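Long-range contacts in vinylacetyl-CoA Delta-isomerase (Nitrosopumilus maritimus SCM1, PDB 6VJR), which probably dehydrates 4-hydroxybutyryl-CoA and isomerises vinylacetyl-CoA, using FAD, a [4Fe-4S] cluster and an iron ion: residues A[108-119]-A[348-356]; A[335-346]-A[357-368]. All blocks are in the same frame, centred on the assembly; numbering follows the deposited sequence.

Contact 1. Residues A[108-119]-A[348-356]; sequences NSLHSTTFEIDE and QKMKSGVYL
A type I turn, M350 to G353, at the end of the two-stranded hairpin 348-356 rests S352 against H111, S112 and F115 of helix 101-121. S352 OG lies at the edge of the H111 imidazole, near the ring plane, and hydrogen-bonds H111 ND1 at 2.8 Å; either group could be the donor. One turn along the helix, F115 has CG anti to its backbone N (chi1 -176°), which lays one ring face against the turn: S352 CA makes a CH-pi contact 4.0 Å from the ring centroid, K351 O sits over the same face, and K351 CB lies 3.8 Å from F115 CE1. An alanine in place of F115 would probably leave S352 CA and K351 CB without their ring and open a gap beneath the turn. V354 CG2 packs against N108 OD1, an oxygen hydrogen-bonded to the backbone N of A74. K351 runs extended to E119, its NZ 3.1 Å from E119 OE1 in a salt bridge. Two waters link E116 OE2, which salt-bridges R284, to the backbone N of K351 and of S352. The amides of K351 and S352 are thus satisfied through water, and the K351-E119 pair probably adds electrostatic attraction at the more exposed end.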
loop_
_atom_site.group_PDB
_atom_site.type_symbol
_atom_site.label_atom_id
_atom_site.label_comp_id
_atom_site.label_asym_id
_atom_site.label_seq_id
_atom_site.Cartn_x
_atom_site.Cartn_y
_atom_site.Cartn_z
ATOM N N ASN A 108 24.844 -24.983 -6.874
ATOM C CA ASN A 108 23.649 -25.806 -6.900
ATOM C C ASN A 108 23.033 -25.791 -8.311
ATOM O O ASN A 108 22.630 -26.814 -8.826
ATOM C CB ASN A 108 22.720 -25.427 -5.758
ATOM C CG ASN A 108 23.106 -26.153 -4.477
ATOM O OD1 ASN A 108 22.606 -27.237 -4.174
ATOM N ND2 ASN A 108 24.025 -25.582 -3.722
ATOM N N SER A 109 22.932 -24.611 -8.920
ATOM C CA SER A 109 22.364 -24.486 -10.253
ATOM C C SER A 109 23.234 -25.153 -11.323
ATOM O O SER A 109 22.735 -25.783 -12.273
ATOM C CB SER A 109 22.054 -23.016 -10.544
ATOM O OG SER A 109 23.204 -22.181 -10.603
ATOM N N LEU A 110 24.554 -25.017 -11.191
ATOM C CA LEU A 110 25.466 -25.673 -12.128
ATOM C C LEU A 110 25.411 -27.183 -12.030
ATOM O O LEU A 110 25.597 -27.849 -13.040
ATOM C CB LEU A 110 26.878 -25.182 -11.927
ATOM C CG LEU A 110 27.161 -23.811 -12.506
ATOM C CD1 LEU A 110 28.445 -23.265 -11.915
ATOM C CD2 LEU A 110 27.213 -23.849 -14.039
ATOM N N HIS A 111 25.133 -27.717 -10.840
ATOM C CA HIS A 111 25.143 -29.161 -10.692
ATOM C C HIS A 111 24.105 -29.794 -11.626
ATOM O O HIS A 111 24.413 -30.710 -12.393
ATOM C CB HIS A 111 24.884 -29.526 -9.233
ATOM C CG HIS A 111 25.041 -30.961 -8.924
ATOM N ND1 HIS A 111 24.054 -31.874 -9.215
ATOM C CD2 HIS A 111 26.060 -31.660 -8.360
ATOM C CE1 HIS A 111 24.465 -33.086 -8.795
ATOM N NE2 HIS A 111 25.677 -32.985 -8.279
ATOM N N SER A 112 22.880 -29.253 -11.626
ATOM C CA SER A 112 21.827 -29.786 -12.482
ATOM C C SER A 112 22.019 -29.388 -13.948
ATOM O O SER A 112 21.753 -30.182 -14.836
ATOM C CB SER A 112 20.447 -29.404 -11.996
ATOM O OG SER A 112 20.208 -28.011 -12.086
ATOM N N THR A 113 22.460 -28.157 -14.209
ATOM C CA THR A 113 22.547 -27.663 -15.575
ATOM C C THR A 113 23.638 -28.428 -16.337
ATOM O O THR A 113 23.425 -28.852 -17.470
ATOM C CB THR A 113 22.796 -26.162 -15.593
ATOM O OG1 THR A 113 21.757 -25.494 -14.880
ATOM C CG2 THR A 113 22.815 -25.677 -17.030
ATOM N N THR A 114 24.831 -28.604 -15.748
ATOM C CA THR A 114 25.926 -29.312 -16.427
ATOM C C THR A 114 25.506 -30.732 -16.803
ATOM O O THR A 114 25.878 -31.232 -17.868
ATOM C CB THR A 114 27.196 -29.332 -15.584
ATOM O OG1 THR A 114 26.906 -29.855 -14.293
ATOM C CG2 THR A 114 27.866 -27.971 -15.527
ATOM N N PHE A 115 24.773 -31.399 -15.904
ATOM C CA PHE A 115 24.270 -32.736 -16.152
ATOM C C PHE A 115 23.434 -32.774 -17.431
ATOM O O PHE A 115 23.588 -33.683 -18.263
ATOM C CB PHE A 115 23.489 -33.213 -14.923
ATOM C CG PHE A 115 23.003 -34.647 -15.047
ATOM C CD1 PHE A 115 21.847 -34.944 -15.749
ATOM C CD2 PHE A 115 23.668 -35.683 -14.412
ATOM C CE1 PHE A 115 21.365 -36.225 -15.797
ATOM C CE2 PHE A 115 23.195 -36.978 -14.493
ATOM C CZ PHE A 115 22.047 -37.245 -15.187
ATOM N N GLU A 116 22.577 -31.753 -17.594
ATOM C CA GLU A 116 21.654 -31.709 -18.712
ATOM C C GLU A 116 22.368 -31.326 -20.003
ATOM O O GLU A 116 21.999 -31.852 -21.037
ATOM C CB GLU A 116 20.429 -30.859 -18.406
ATOM C CG GLU A 116 19.562 -31.574 -17.365
ATOM C CD GLU A 116 18.251 -30.920 -16.972
ATOM O OE1 GLU A 116 17.471 -30.671 -17.919
ATOM O OE2 GLU A 116 17.994 -30.727 -15.755
ATOM N N ILE A 117 23.380 -30.451 -19.963
ATOM C CA ILE A 117 24.168 -30.186 -21.146
ATOM C C ILE A 117 24.777 -31.486 -21.660
ATOM O O ILE A 117 24.695 -31.770 -22.853
ATOM C CB ILE A 117 25.273 -29.157 -20.873
ATOM C CG1 ILE A 117 24.716 -27.826 -20.377
ATOM C CG2 ILE A 117 26.120 -28.989 -22.126
ATOM C CD1 ILE A 117 25.754 -26.835 -19.903
ATOM N N ASP A 118 25.399 -32.258 -20.747
ATOM C CA ASP A 118 26.099 -33.489 -21.093
ATOM C C ASP A 118 25.142 -34.528 -21.674
ATOM O O ASP A 118 25.502 -35.241 -22.624
ATOM C CB ASP A 118 26.832 -34.073 -19.899
ATOM C CG ASP A 118 28.022 -33.265 -19.395
ATOM O OD1 ASP A 118 28.421 -32.264 -20.081
ATOM O OD2 ASP A 118 28.557 -33.637 -18.321
ATOM N N GLU A 119 23.947 -34.618 -21.084
ATOM C CA GLU A 119 22.902 -35.527 -21.547
ATOM C C GLU A 119 22.621 -35.285 -23.031
ATOM O O GLU A 119 22.478 -36.231 -23.785
ATOM C CB GLU A 119 21.695 -35.389 -20.618
ATOM C CG GLU A 119 20.547 -36.361 -20.842
ATOM C CD GLU A 119 19.453 -36.089 -19.811
ATOM O OE1 GLU A 119 19.092 -34.900 -19.563
ATOM O OE2 GLU A 119 18.989 -37.073 -19.216
ATOM N N GLN A 348 12.137 -29.982 -5.227
ATOM C CA GLN A 348 11.977 -31.213 -5.992
ATOM C C GLN A 348 13.348 -31.673 -6.509
ATOM O O GLN A 348 14.228 -30.848 -6.807
ATOM C CB GLN A 348 11.049 -30.988 -7.204
ATOM C CG GLN A 348 9.681 -30.372 -6.898
ATOM C CD GLN A 348 8.762 -31.260 -6.081
ATOM O OE1 GLN A 348 8.674 -32.492 -6.246
ATOM N NE2 GLN A 348 8.063 -30.619 -5.156
ATOM N N LYS A 349 13.525 -32.992 -6.634
ATOM C CA LYS A 349 14.744 -33.572 -7.194
ATOM C C LYS A 349 14.902 -33.342 -8.699
ATOM O O LYS A 349 14.006 -33.632 -9.489
ATOM C CB LYS A 349 14.794 -35.052 -6.832
ATOM C CG LYS A 349 16.145 -35.763 -7.064
ATOM C CD LYS A 349 16.114 -37.269 -6.865
ATOM C CE LYS A 349 15.961 -37.778 -5.494
ATOM N NZ LYS A 349 16.440 -39.173 -5.473
ATOM N N MET A 350 16.090 -32.852 -9.078
ATOM C CA MET A 350 16.488 -32.743 -10.466
ATOM C C MET A 350 17.142 -34.014 -10.981
ATOM O O MET A 350 17.550 -34.873 -10.207
ATOM C CB MET A 350 17.423 -31.548 -10.638
ATOM C CG MET A 350 16.807 -30.292 -10.081
ATOM S SD MET A 350 15.265 -29.777 -10.890
ATOM C CE MET A 350 16.020 -29.209 -12.399
ATOM N N LYS A 351 17.315 -34.099 -12.306
ATOM C CA LYS A 351 17.930 -35.297 -12.881
ATOM C C LYS A 351 19.298 -35.624 -12.271
ATOM O O LYS A 351 19.636 -36.808 -12.159
ATOM C CB LYS A 351 18.026 -35.152 -14.396
ATOM C CG LYS A 351 16.702 -35.135 -15.151
ATOM C CD LYS A 351 16.961 -34.973 -16.642
ATOM C CE LYS A 351 15.740 -34.809 -17.445
ATOM N NZ LYS A 351 16.132 -34.637 -18.842
ATOM N N SER A 352 20.122 -34.599 -11.971
ATOM C CA SER A 352 21.465 -34.814 -11.425
ATOM C C SER A 352 21.491 -35.298 -9.971
ATOM O O SER A 352 22.551 -35.693 -9.482
ATOM C CB SER A 352 22.258 -33.536 -11.528
ATOM O OG SER A 352 21.748 -32.543 -10.656
ATOM N N GLY A 353 20.358 -35.167 -9.259
ATOM C CA GLY A 353 20.250 -35.537 -7.861
ATOM C C GLY A 353 20.084 -34.351 -6.919
ATOM O O GLY A 353 19.627 -34.537 -5.786
ATOM N N VAL A 354 20.506 -33.157 -7.361
ATOM C CA VAL A 354 20.333 -31.957 -6.554
ATOM C C VAL A 354 18.840 -31.620 -6.457
ATOM O O VAL A 354 18.086 -31.853 -7.385
ATOM C CB VAL A 354 21.145 -30.752 -7.089
ATOM C CG1 VAL A 354 20.654 -30.279 -8.449
ATOM C CG2 VAL A 354 21.190 -29.589 -6.124
ATOM N N TYR A 355 18.427 -31.051 -5.326
ATOM C CA TYR A 355 17.087 -30.508 -5.131
ATOM C C TYR A 355 17.061 -29.031 -5.538
ATOM O O TYR A 355 17.992 -28.268 -5.230
ATOM C CB TYR A 355 16.597 -30.694 -3.691
ATOM C CG TYR A 355 15.974 -32.057 -3.471
ATOM C CD1 TYR A 355 16.713 -33.224 -3.639
ATOM C CD2 TYR A 355 14.628 -32.186 -3.148
ATOM C CE1 TYR A 355 16.112 -34.466 -3.516
ATOM C CE2 TYR A 355 14.023 -33.416 -3.023
ATOM C CZ TYR A 355 14.771 -34.561 -3.210
ATOM O OH TYR A 355 14.216 -35.797 -3.085
ATOM N N LEU A 356 16.004 -28.658 -6.256
ATOM C CA LEU A 356 15.707 -27.274 -6.634
ATOM C C LEU A 356 14.449 -26.823 -5.908
ATOM O O LEU A 356 13.431 -27.508 -5.908
ATOM C CB LEU A 356 15.529 -27.251 -8.155
ATOM C CG LEU A 356 15.202 -25.888 -8.774
ATOM C CD1 LEU A 356 16.401 -24.959 -8.661
ATOM C CD2 LEU A 356 14.790 -26.019 -10.197
HETATM O O HOH W 1 19.791 -32.158 -13.842
HETATM O O HOH W 2 16.241 -31.941 -13.960
#

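Contact 2. Residues A[335-346]-A[357-368]; sequences TIFAAGIASSHQ and NDDMLAQVCKHN
Buried antiparallel helix packing joins 335-345 to 359-368, a helical hairpin whose connection runs through the short strands 348-349 and 355-356, in the acyl-CoA-dehydrogenase-like C-terminal part of the chain. The segment axes come within 7.9 Å at 162°, a closeness that small residues permit. A339 CB lies 3.6 Å from C365 CA, and C365 SG, swung opposite the backbone N (chi1 178°), reaches across to G340 CA at 3.8 Å. Further along, L361 puts CB against S343 CB and CD1 beside A342. At the far end, I336 CG1 lies alongside N368 CB, the two side chains running opposite ways. There N368 OD1 accepts from NE2 of H331 of the second subunit; T335 OG1, which also bonds H331 O of its own chain, and N368 ND2 pair crosswise with N368 and T335 of the second subunit. D358 is the N-cap of the second helix, its OD1 accepting from L361 N, while OD2 forms a salt bridge with R493. D358 N donates to S343 O. At the start of that helix, S343 OG is gripped twice: it donates to D358 O at 2.7 Å and accepts from N357 ND2 at 2.9 Å, with the oxygen in the amide plane and an N-H...O angle of 172°.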
loop_
_atom_site.group_PDB
_atom_site.type_symbol
_atom_site.label_atom_id
_atom_site.label_comp_id
_atom_site.label_asym_id
_atom_site.label_seq_id
_atom_site.Cartn_x
_atom_site.Cartn_y
_atom_site.Cartn_z
ATOM N N THR A 335 6.585 -12.338 6.503
ATOM C CA THR A 335 5.965 -12.649 5.221
ATOM C C THR A 335 7.066 -13.093 4.232
ATOM O O THR A 335 6.906 -14.030 3.460
ATOM C CB THR A 335 5.161 -11.432 4.714
ATOM O OG1 THR A 335 4.042 -11.217 5.569
ATOM C CG2 THR A 335 4.539 -11.722 3.356
ATOM N N ILE A 336 8.191 -12.366 4.203
ATOM C CA ILE A 336 9.321 -12.726 3.360
ATOM C C ILE A 336 9.844 -14.091 3.784
ATOM O O ILE A 336 10.090 -14.983 2.931
ATOM C CB ILE A 336 10.422 -11.651 3.419
ATOM C CG1 ILE A 336 9.910 -10.360 2.826
ATOM C CG2 ILE A 336 11.683 -12.156 2.727
ATOM C CD1 ILE A 336 10.735 -9.164 3.243
ATOM N N PHE A 337 10.061 -14.234 5.090
ATOM C CA PHE A 337 10.609 -15.493 5.563
ATOM C C PHE A 337 9.741 -16.675 5.124
ATOM O O PHE A 337 10.257 -17.725 4.680
ATOM C CB PHE A 337 10.681 -15.446 7.098
ATOM C CG PHE A 337 11.203 -16.725 7.710
ATOM C CD1 PHE A 337 12.523 -17.093 7.551
ATOM C CD2 PHE A 337 10.362 -17.550 8.462
ATOM C CE1 PHE A 337 12.991 -18.302 8.081
ATOM C CE2 PHE A 337 10.842 -18.742 8.967
ATOM C CZ PHE A 337 12.150 -19.093 8.788
ATOM N N ALA A 338 8.429 -16.549 5.331
ATOM C CA ALA A 338 7.474 -17.618 5.015
ATOM C C ALA A 338 7.589 -18.002 3.545
ATOM O O ALA A 338 7.594 -19.176 3.196
ATOM C CB ALA A 338 6.116 -17.155 5.342
ATOM N N ALA A 339 7.635 -17.008 2.650
ATOM C CA ALA A 339 7.722 -17.288 1.220
ATOM C C ALA A 339 8.975 -18.099 0.898
ATOM O O ALA A 339 8.929 -19.042 0.112
ATOM C CB ALA A 339 7.562 -16.012 0.409
ATOM N N GLY A 340 10.122 -17.692 1.444
ATOM C CA GLY A 340 11.365 -18.332 1.160
ATOM C C GLY A 340 11.367 -19.765 1.672
ATOM O O GLY A 340 11.720 -20.681 0.909
ATOM N N ILE A 341 10.961 -19.981 2.932
ATOM C CA ILE A 341 11.005 -21.337 3.472
ATOM C C ILE A 341 9.943 -22.248 2.829
ATOM O O ILE A 341 10.208 -23.435 2.608
ATOM C CB ILE A 341 10.978 -21.424 5.007
ATOM C CG1 ILE A 341 9.694 -20.988 5.655
ATOM C CG2 ILE A 341 12.223 -20.787 5.620
ATOM C CD1 ILE A 341 9.559 -21.590 7.051
ATOM N N ALA A 342 8.829 -21.675 2.369
ATOM C CA ALA A 342 7.838 -22.436 1.629
ATOM C C ALA A 342 8.457 -22.923 0.309
ATOM O O ALA A 342 8.272 -24.050 -0.090
ATOM C CB ALA A 342 6.609 -21.584 1.343
ATOM N N SER A 343 9.184 -22.050 -0.385
ATOM C CA SER A 343 9.862 -22.398 -1.623
ATOM C C SER A 343 10.786 -23.586 -1.386
ATOM O O SER A 343 10.808 -24.552 -2.154
ATOM C CB SER A 343 10.601 -21.216 -2.198
ATOM O OG SER A 343 11.260 -21.565 -3.420
ATOM N N SER A 344 11.585 -23.492 -0.324
ATOM C CA SER A 344 12.558 -24.533 -0.010
ATOM C C SER A 344 11.859 -25.828 0.372
ATOM O O SER A 344 12.249 -26.912 -0.105
ATOM C CB SER A 344 13.453 -24.028 1.052
ATOM O OG SER A 344 14.295 -22.965 0.667
ATOM N N HIS A 345 10.847 -25.752 1.237
ATOM C CA HIS A 345 10.079 -26.922 1.659
ATOM C C HIS A 345 9.443 -27.660 0.490
ATOM O O HIS A 345 9.312 -28.875 0.571
ATOM C CB HIS A 345 8.982 -26.563 2.675
ATOM C CG HIS A 345 9.423 -26.545 4.106
ATOM N ND1 HIS A 345 9.790 -27.695 4.766
ATOM C CD2 HIS A 345 9.547 -25.553 4.984
ATOM C CE1 HIS A 345 10.070 -27.394 6.037
ATOM N NE2 HIS A 345 9.909 -26.091 6.187
ATOM N N GLN A 346 9.065 -26.911 -0.568
ATOM C CA GLN A 346 8.392 -27.434 -1.757
ATOM C C GLN A 346 9.394 -27.863 -2.841
ATOM O O GLN A 346 8.984 -28.126 -3.981
ATOM C CB GLN A 346 7.388 -26.384 -2.240
ATOM C CG GLN A 346 6.199 -26.292 -1.299
ATOM C CD GLN A 346 5.338 -27.538 -1.243
ATOM O OE1 GLN A 346 5.144 -28.168 -0.192
ATOM N NE2 GLN A 346 4.760 -27.879 -2.392
ATOM N N ASN A 357 14.497 -25.641 -5.297
ATOM C CA ASN A 357 13.351 -25.072 -4.630
ATOM C C ASN A 357 12.278 -24.674 -5.652
ATOM O O ASN A 357 12.503 -24.602 -6.858
ATOM C CB ASN A 357 13.780 -23.854 -3.816
ATOM C CG ASN A 357 14.437 -22.833 -4.703
ATOM O OD1 ASN A 357 15.509 -23.051 -5.272
ATOM N ND2 ASN A 357 13.786 -21.701 -4.846
ATOM N N ASP A 358 11.060 -24.454 -5.141
ATOM C CA ASP A 358 9.907 -24.075 -5.934
ATOM C C ASP A 358 10.101 -22.702 -6.548
ATOM O O ASP A 358 10.158 -21.695 -5.848
ATOM C CB ASP A 358 8.627 -24.077 -5.115
ATOM C CG ASP A 358 7.380 -23.902 -5.964
ATOM O OD1 ASP A 358 7.248 -22.825 -6.581
ATOM O OD2 ASP A 358 6.563 -24.866 -6.032
ATOM N N ASP A 359 10.172 -22.669 -7.876
ATOM C CA ASP A 359 10.481 -21.428 -8.587
ATOM C C ASP A 359 9.420 -20.342 -8.367
ATOM O O ASP A 359 9.766 -19.189 -8.125
ATOM C CB ASP A 359 10.656 -21.711 -10.063
ATOM C CG ASP A 359 11.230 -20.542 -10.836
ATOM O OD1 ASP A 359 10.485 -19.541 -10.977
ATOM O OD2 ASP A 359 12.391 -20.663 -11.250
ATOM N N MET A 360 8.155 -20.696 -8.471
ATOM C CA MET A 360 7.087 -19.734 -8.307
ATOM C C MET A 360 7.188 -19.075 -6.938
ATOM O O MET A 360 7.151 -17.859 -6.837
ATOM C CB MET A 360 5.701 -20.359 -8.506
ATOM C CG MET A 360 4.595 -19.406 -8.166
ATOM S SD MET A 360 4.361 -18.035 -9.289
ATOM C CE MET A 360 3.086 -18.715 -10.366
ATOM N N LEU A 361 7.340 -19.879 -5.898
ATOM C CA LEU A 361 7.395 -19.310 -4.563
ATOM C C LEU A 361 8.669 -18.500 -4.305
ATOM O O LEU A 361 8.631 -17.560 -3.514
ATOM C CB LEU A 361 7.172 -20.391 -3.531
ATOM C CG LEU A 361 5.819 -21.086 -3.597
ATOM C CD1 LEU A 361 5.760 -22.273 -2.679
ATOM C CD2 LEU A 361 4.763 -20.075 -3.186
ATOM N N ALA A 362 9.779 -18.855 -4.976
ATOM C CA ALA A 362 10.971 -18.023 -4.941
ATOM C C ALA A 362 10.658 -16.639 -5.519
ATOM O O ALA A 362 11.168 -15.650 -5.018
ATOM C CB ALA A 362 12.109 -18.653 -5.666
ATOM N N GLN A 363 9.896 -16.565 -6.613
ATOM C CA GLN A 363 9.575 -15.259 -7.208
ATOM C C GLN A 363 8.833 -14.412 -6.199
ATOM O O GLN A 363 9.039 -13.200 -6.096
ATOM C CB GLN A 363 8.755 -15.403 -8.482
ATOM C CG GLN A 363 9.314 -16.348 -9.523
ATOM C CD GLN A 363 10.742 -16.059 -9.856
ATOM O OE1 GLN A 363 11.148 -14.886 -10.007
ATOM N NE2 GLN A 363 11.505 -17.135 -10.011
ATOM N N VAL A 364 7.901 -15.041 -5.500
ATOM C CA VAL A 364 7.100 -14.346 -4.505
ATOM C C VAL A 364 7.953 -13.833 -3.342
ATOM O O VAL A 364 7.778 -12.730 -2.859
ATOM C CB VAL A 364 5.988 -15.318 -4.055
ATOM C CG1 VAL A 364 5.261 -14.732 -2.857
ATOM C CG2 VAL A 364 5.033 -15.664 -5.194
ATOM N N CYS A 365 8.893 -14.654 -2.861
ATOM C CA CYS A 365 9.817 -14.239 -1.824
ATOM C C CYS A 365 10.551 -12.970 -2.272
ATOM O O CYS A 365 10.516 -11.918 -1.634
ATOM C CB CYS A 365 10.785 -15.354 -1.495
ATOM S SG CYS A 365 12.007 -14.899 -0.236
ATOM N N LYS A 366 11.230 -13.050 -3.396
ATOM C CA LYS A 366 12.039 -11.932 -3.872
ATOM C C LYS A 366 11.166 -10.716 -4.184
ATOM O O LYS A 366 11.566 -9.591 -3.905
ATOM C CB LYS A 366 12.826 -12.401 -5.094
ATOM C CG LYS A 366 13.245 -11.260 -5.976
ATOM C CD LYS A 366 14.376 -10.417 -5.417
ATOM C CE LYS A 366 14.728 -9.436 -6.457
ATOM N NZ LYS A 366 15.705 -8.444 -6.076
ATOM N N HIS A 367 10.002 -10.925 -4.796
ATOM C CA HIS A 367 9.175 -9.761 -5.139
ATOM C C HIS A 367 8.774 -8.989 -3.891
ATOM O O HIS A 367 8.765 -7.743 -3.907
ATOM C CB HIS A 367 8.027 -10.123 -6.066
ATOM C CG HIS A 367 7.644 -9.015 -6.978
ATOM N ND1 HIS A 367 8.549 -8.516 -7.894
ATOM C CD2 HIS A 367 6.530 -8.280 -7.112
ATOM C CE1 HIS A 367 7.929 -7.551 -8.605
ATOM N NE2 HIS A 367 6.722 -7.388 -8.136
ATOM N N ASN A 368 8.427 -9.710 -2.817
ATOM C CA ASN A 368 8.167 -9.066 -1.542
ATOM C C ASN A 368 9.408 -8.349 -1.000
ATOM O O ASN A 368 9.301 -7.292 -0.367
ATOM C CB ASN A 368 7.488 -10.000 -0.556
ATOM C CG ASN A 368 6.061 -10.278 -0.952
ATOM O OD1 ASN A 368 5.304 -9.352 -1.295
ATOM N ND2 ASN A 368 5.646 -11.531 -0.892
HETATM O O HOH W 3 4.543 -25.642 -4.399
#

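Both contacts draw on one continuous piece of chain: the hairpin 348-356 of contact 1 is the connection between the two helices of contact 2, so the turn that meets helix 101-121 also ties 335-345 to 359-368. Their centres are 20 Å apart. Helix 278-292, which carries the iron ligand H289, touches both, through R284 in contact 1 and through C287, Y288 and R291 in contact 2. Contact 2 lies closer to the iron-sulfur cluster: the C365 side chain is about 5 Å from that of the iron ligand Y293, and about 9 Å from the cluster. In contact 1, the N108 side chain stands about 13 Å from that cluster.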